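Local atomic coordinates of ankyrin repeat domain-containing protein EMB506, chloroplastic (Arabidopsis thaliana, PDB entry 6JD6), a protein that takes part in the early differentiation of proplastids during embryo development and is needed for normal cotyledon and leaf margin development. Residues L121-Q126 with E158-H163; D249-F254 with D262-L267. All blocks are in the same frame, centred on the assembly; numbering follows the deposited sequence.

Contact 1 of 2, residues L121-Q126 with E158-H163. With SO4 (sulfate ion), chain I.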
# COMPACT_ATOMS: atom_id res chain seq x y z
N LEU A 121 -5.48 -0.99 6.00
CA LEU A 121 -4.91 0.29 5.58
C LEU A 121 -5.56 1.48 6.30
O LEU A 121 -4.97 2.55 6.39
CB LEU A 121 -4.98 0.45 4.06
CG LEU A 121 -4.11 -0.51 3.23
CD1 LEU A 121 -4.36 -0.32 1.75
CD2 LEU A 121 -2.61 -0.34 3.54
N SER A 122 -6.78 1.28 6.80
CA SER A 122 -7.47 2.33 7.55
C SER A 122 -7.35 2.12 9.06
O SER A 122 -8.06 2.77 9.84
CB SER A 122 -8.95 2.43 7.14
OG SER A 122 -9.08 2.98 5.84
N MET A 123 -6.47 1.21 9.46
CA MET A 123 -6.15 1.00 10.87
C MET A 123 -7.34 0.53 11.70
O MET A 123 -7.52 0.96 12.83
CB MET A 123 -5.59 2.29 11.49
CG MET A 123 -4.34 2.82 10.82
SD MET A 123 -2.90 1.83 11.24
CE MET A 123 -3.18 1.55 12.99
N GLN A 124 -8.16 -0.36 11.13
CA GLN A 124 -9.35 -0.84 11.82
C GLN A 124 -9.15 -2.26 12.35
O GLN A 124 -9.74 -3.21 11.84
CB GLN A 124 -10.56 -0.78 10.89
CG GLN A 124 -10.95 0.62 10.45
CD GLN A 124 -11.80 1.35 11.49
OE1 GLN A 124 -11.73 1.07 12.68
NE2 GLN A 124 -12.62 2.29 11.02
N ILE A 125 -8.32 -2.39 13.37
CA ILE A 125 -7.92 -3.70 13.87
C ILE A 125 -9.10 -4.52 14.41
O ILE A 125 -9.25 -5.69 14.07
CB ILE A 125 -6.80 -3.57 14.92
CG1 ILE A 125 -5.49 -3.19 14.24
CG2 ILE A 125 -6.63 -4.87 15.70
CD1 ILE A 125 -4.33 -3.00 15.19
N GLN A 126 -9.92 -3.90 15.25
CA GLN A 126 -11.08 -4.60 15.82
C GLN A 126 -12.03 -5.12 14.73
O GLN A 126 -12.52 -6.24 14.81
CB GLN A 126 -11.82 -3.70 16.81
CG GLN A 126 -13.00 -4.39 17.49
CD GLN A 126 -12.59 -5.64 18.24
OE1 GLN A 126 -11.80 -5.59 19.18
NE2 GLN A 126 -13.12 -6.79 17.81
N GLU A 158 2.45 -0.48 10.60
CA GLU A 158 3.24 -1.40 11.42
C GLU A 158 2.52 -2.00 12.63
O GLU A 158 2.78 -3.14 13.00
CB GLU A 158 4.59 -0.77 11.80
CG GLU A 158 5.47 -0.51 10.57
CD GLU A 158 6.92 -0.21 10.91
OE1 GLU A 158 7.81 -0.94 10.42
OE2 GLU A 158 7.17 0.75 11.66
N ALA A 159 1.59 -1.26 13.23
CA ALA A 159 0.81 -1.79 14.35
C ALA A 159 -0.16 -2.87 13.88
O ALA A 159 -0.43 -3.84 14.60
CB ALA A 159 0.07 -0.68 15.07
N VAL A 160 -0.70 -2.69 12.68
CA VAL A 160 -1.58 -3.69 12.07
C VAL A 160 -0.78 -4.92 11.67
O VAL A 160 -1.21 -6.06 11.88
CB VAL A 160 -2.31 -3.10 10.84
CG1 VAL A 160 -3.05 -4.18 10.08
CG2 VAL A 160 -3.27 -2.00 11.28
N ILE A 161 0.40 -4.69 11.10
CA ILE A 161 1.31 -5.76 10.72
C ILE A 161 1.61 -6.70 11.89
O ILE A 161 1.42 -7.91 11.79
CB ILE A 161 2.64 -5.20 10.17
CG1 ILE A 161 2.39 -4.51 8.82
CG2 ILE A 161 3.68 -6.31 10.03
CD1 ILE A 161 3.47 -3.52 8.43
N SER A 162 2.06 -6.13 13.01
CA SER A 162 2.41 -6.93 14.17
C SER A 162 1.19 -7.65 14.76
O SER A 162 1.32 -8.76 15.29
CB SER A 162 3.10 -6.08 15.23
OG SER A 162 2.22 -5.11 15.77
N HIS A 163 0.03 -7.01 14.68
CA HIS A 163 -1.21 -7.63 15.15
C HIS A 163 -1.53 -8.88 14.34
O HIS A 163 -1.83 -9.93 14.90
CB HIS A 163 -2.38 -6.65 15.06
CG HIS A 163 -3.70 -7.26 15.42
ND1 HIS A 163 -4.14 -7.37 16.72
CD2 HIS A 163 -4.67 -7.81 14.64
CE1 HIS A 163 -5.33 -7.96 16.73
NE2 HIS A 163 -5.67 -8.23 15.49
S SO4 I . -3.30 -7.71 20.08
O1 SO4 I . -2.70 -7.55 21.40
O2 SO4 I . -2.67 -8.83 19.39
O3 SO4 I . -4.73 -7.97 20.23
O4 SO4 I . -3.11 -6.49 19.31
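Ile125 and Met123 meet Val160, Ala159 and His163 where two neighbouring ankyrin repeats stack. Residues 121-126 belong to ANK 1 and cover the turn between its two helices. Residues 158-163 open the second helix of ANK 2.

The apolar contacts centre on Val160. Val160 CG2 lies 3.9 Å from Ile125 CG1 and 3.8 Å from Met123 SD. The Met123 chain is bent at chi2 and chi3, and its CE ends 4.5 Å from Ala159 CB. Ile125 CD1 reaches the backbone, 4.0 Å from Ala159 O.

Met123 also shapes the turn. With positive phi it is the C-prime residue of a Schellman motif that ends helix 115-121. Gln124 follows as N-cap of helix 125-133. Ser122 and Gln124 form hydrogen bonds with the chain of another protein.

A CH-pi contact joins Ile125 to His163. With CG anti to the backbone N (chi1 175°), the His163 ring reaches across to Ile125. Two hydrogen bonds hold the ring, from NE2 to Asp129 OD1 and from ND1 to a sulfate, probably from the crystallisation liquor. An alanine in place of His163 would probably leave Asp129 and the sulfate without their ring partner and open a gap beside Ile125 CG2. His163 ND1 bonds to sulfate O4 at 2.9 Å, nearly straight at 166°. Ile125 CG2 sits over the ring centre, 3.5 Å from the His163 centroid and 8° off the ring normal.

Contact 2 of 2, residues D249-F254 with D262-L267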
# COMPACT_ATOMS: atom_id res chain seq x y z
N ASP A 249 25.98 -5.16 -8.19
CA ASP A 249 25.70 -4.40 -9.41
C ASP A 249 24.73 -3.25 -9.14
O ASP A 249 24.90 -2.15 -9.67
CB ASP A 249 25.15 -5.32 -10.50
CG ASP A 249 26.15 -6.37 -10.93
OD1 ASP A 249 27.33 -6.01 -11.13
OD2 ASP A 249 25.77 -7.55 -11.05
N LEU A 250 23.72 -3.50 -8.31
CA LEU A 250 22.75 -2.47 -7.96
C LEU A 250 23.39 -1.36 -7.13
O LEU A 250 22.99 -0.20 -7.21
CB LEU A 250 21.56 -3.06 -7.19
CG LEU A 250 20.69 -4.07 -7.95
CD1 LEU A 250 19.43 -4.37 -7.18
CD2 LEU A 250 20.36 -3.54 -9.32
N ALA A 251 24.39 -1.72 -6.33
CA ALA A 251 25.10 -0.74 -5.53
C ALA A 251 25.94 0.17 -6.41
O ALA A 251 25.96 1.39 -6.23
CB ALA A 251 25.98 -1.43 -4.49
N LEU A 252 26.62 -0.43 -7.38
CA LEU A 252 27.56 0.28 -8.25
C LEU A 252 26.89 1.15 -9.31
O LEU A 252 27.43 2.18 -9.71
CB LEU A 252 28.47 -0.72 -8.96
CG LEU A 252 29.47 -1.54 -8.15
CD1 LEU A 252 29.92 -2.75 -8.96
CD2 LEU A 252 30.66 -0.69 -7.76
N CYS A 253 25.72 0.73 -9.77
CA CYS A 253 25.15 1.28 -11.00
C CYS A 253 24.65 2.73 -10.91
O CYS A 253 24.54 3.41 -11.92
CB CYS A 253 24.03 0.37 -11.54
SG CYS A 253 22.48 0.49 -10.64
N PHE A 254 24.36 3.19 -9.70
CA PHE A 254 23.89 4.56 -9.51
C PHE A 254 25.03 5.58 -9.63
O PHE A 254 24.79 6.77 -9.79
CB PHE A 254 23.19 4.72 -8.16
CG PHE A 254 21.81 4.14 -8.12
CD1 PHE A 254 20.70 4.96 -8.23
CD2 PHE A 254 21.62 2.78 -7.96
CE1 PHE A 254 19.41 4.43 -8.19
CE2 PHE A 254 20.34 2.24 -7.91
CZ PHE A 254 19.24 3.07 -8.03
N ASP A 262 29.27 3.43 0.07
CA ASP A 262 28.93 2.85 1.37
C ASP A 262 28.27 1.49 1.21
O ASP A 262 28.58 0.55 1.94
CB ASP A 262 28.01 3.79 2.16
CG ASP A 262 28.73 5.00 2.69
OD1 ASP A 262 29.98 4.97 2.76
OD2 ASP A 262 28.05 5.98 3.06
N LEU A 263 27.35 1.40 0.25
CA LEU A 263 26.67 0.14 -0.02
C LEU A 263 27.63 -0.94 -0.52
O LEU A 263 27.57 -2.09 -0.08
CB LEU A 263 25.52 0.36 -1.01
CG LEU A 263 24.35 1.17 -0.43
CD1 LEU A 263 23.42 1.64 -1.53
CD2 LEU A 263 23.58 0.35 0.60
N VAL A 264 28.53 -0.55 -1.43
CA VAL A 264 29.55 -1.47 -1.94
C VAL A 264 30.41 -2.00 -0.80
O VAL A 264 30.71 -3.19 -0.73
CB VAL A 264 30.45 -0.77 -2.99
CG1 VAL A 264 31.75 -1.55 -3.20
CG2 VAL A 264 29.71 -0.60 -4.30
N LYS A 265 30.79 -1.10 0.10
CA LYS A 265 31.60 -1.45 1.26
C LYS A 265 30.90 -2.51 2.12
O LYS A 265 31.49 -3.52 2.47
CB LYS A 265 31.92 -0.19 2.06
CG LYS A 265 32.83 -0.39 3.24
CD LYS A 265 33.60 0.89 3.55
CE LYS A 265 32.67 2.09 3.68
NZ LYS A 265 33.40 3.33 4.05
N LEU A 266 29.63 -2.27 2.44
CA LEU A 266 28.82 -3.25 3.17
C LEU A 266 28.78 -4.60 2.46
O LEU A 266 28.85 -5.65 3.10
CB LEU A 266 27.39 -2.73 3.35
CG LEU A 266 27.17 -1.63 4.39
CD1 LEU A 266 25.73 -1.15 4.36
CD2 LEU A 266 27.55 -2.13 5.78
N LEU A 267 28.66 -4.57 1.13
CA LEU A 267 28.51 -5.78 0.35
C LEU A 267 29.82 -6.54 0.20
O LEU A 267 29.82 -7.73 -0.13
CB LEU A 267 27.93 -5.46 -1.03
CG LEU A 267 26.46 -5.03 -1.04
CD1 LEU A 267 26.10 -4.36 -2.36
CD2 LEU A 267 25.55 -6.22 -0.77
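Ala251 CB points at the helix of residues 262-267 and touches three side chains there. Leu267 CD1 is at 3.6 Å from Ala251 CB. Val264 CG2 is at 3.8 Å from Ala251 CB. Leu263 adds its CB, 3.9 Å from Ala251 CB. The small methyl lets the backbones come close, and the CA atoms of Ala251 and Val264 are 5.8 Å apart.

Leu252 makes the second part of the contact. Leu252 CD2 lies 3.6 Å from Val264 CG2, and the two side chains cross at about a right angle. Val264 CG2 is anti to the carbonyl carbon, since CG1 takes the place anti to the backbone N (chi1 162°). That one methyl therefore meets both Ala251 and Leu252. All five residues are buried, and no hydrogen bond crosses between the segments.

This is the helix pair of ANK 5, the fifth ankyrin repeat. Helix 247-252 and helix 260-269 are the two helices of the repeat, joined by a longer loop than in the repeats before it.

The preceding repeat covers the next shell. Val219 of helix 214-220 touches both Ala251 and Leu267, while Leu263 packs on Thr227 of helix 224-232. Arg222 donates hydrogen bonds to the backbone oxygens of Leu250 and Ala251. Farther out, Asp262 forms a salt bridge with Arg224, and Lys237 NZ bonds to Leu267 O.

Contact 1 lies wholly before contact 2 in the chain. Their centres are 34 Å apart and their nearest atoms about 19 Å, so they do not meet. They share no helix. Contact 1 joins two repeats, ANK 1 and ANK 2, through helices 125-133 and 158-166. Contact 2 lies within one repeat, ANK 5, between helices 247-252 and 260-269. ANK 3 and ANK 4 come between them in the row. The two contacts thus show how the ankyrin array is built: helices pack within a repeat, and repeats pack on each other. The chain of another protein lies against both regions, so the partner probably runs along much of the array.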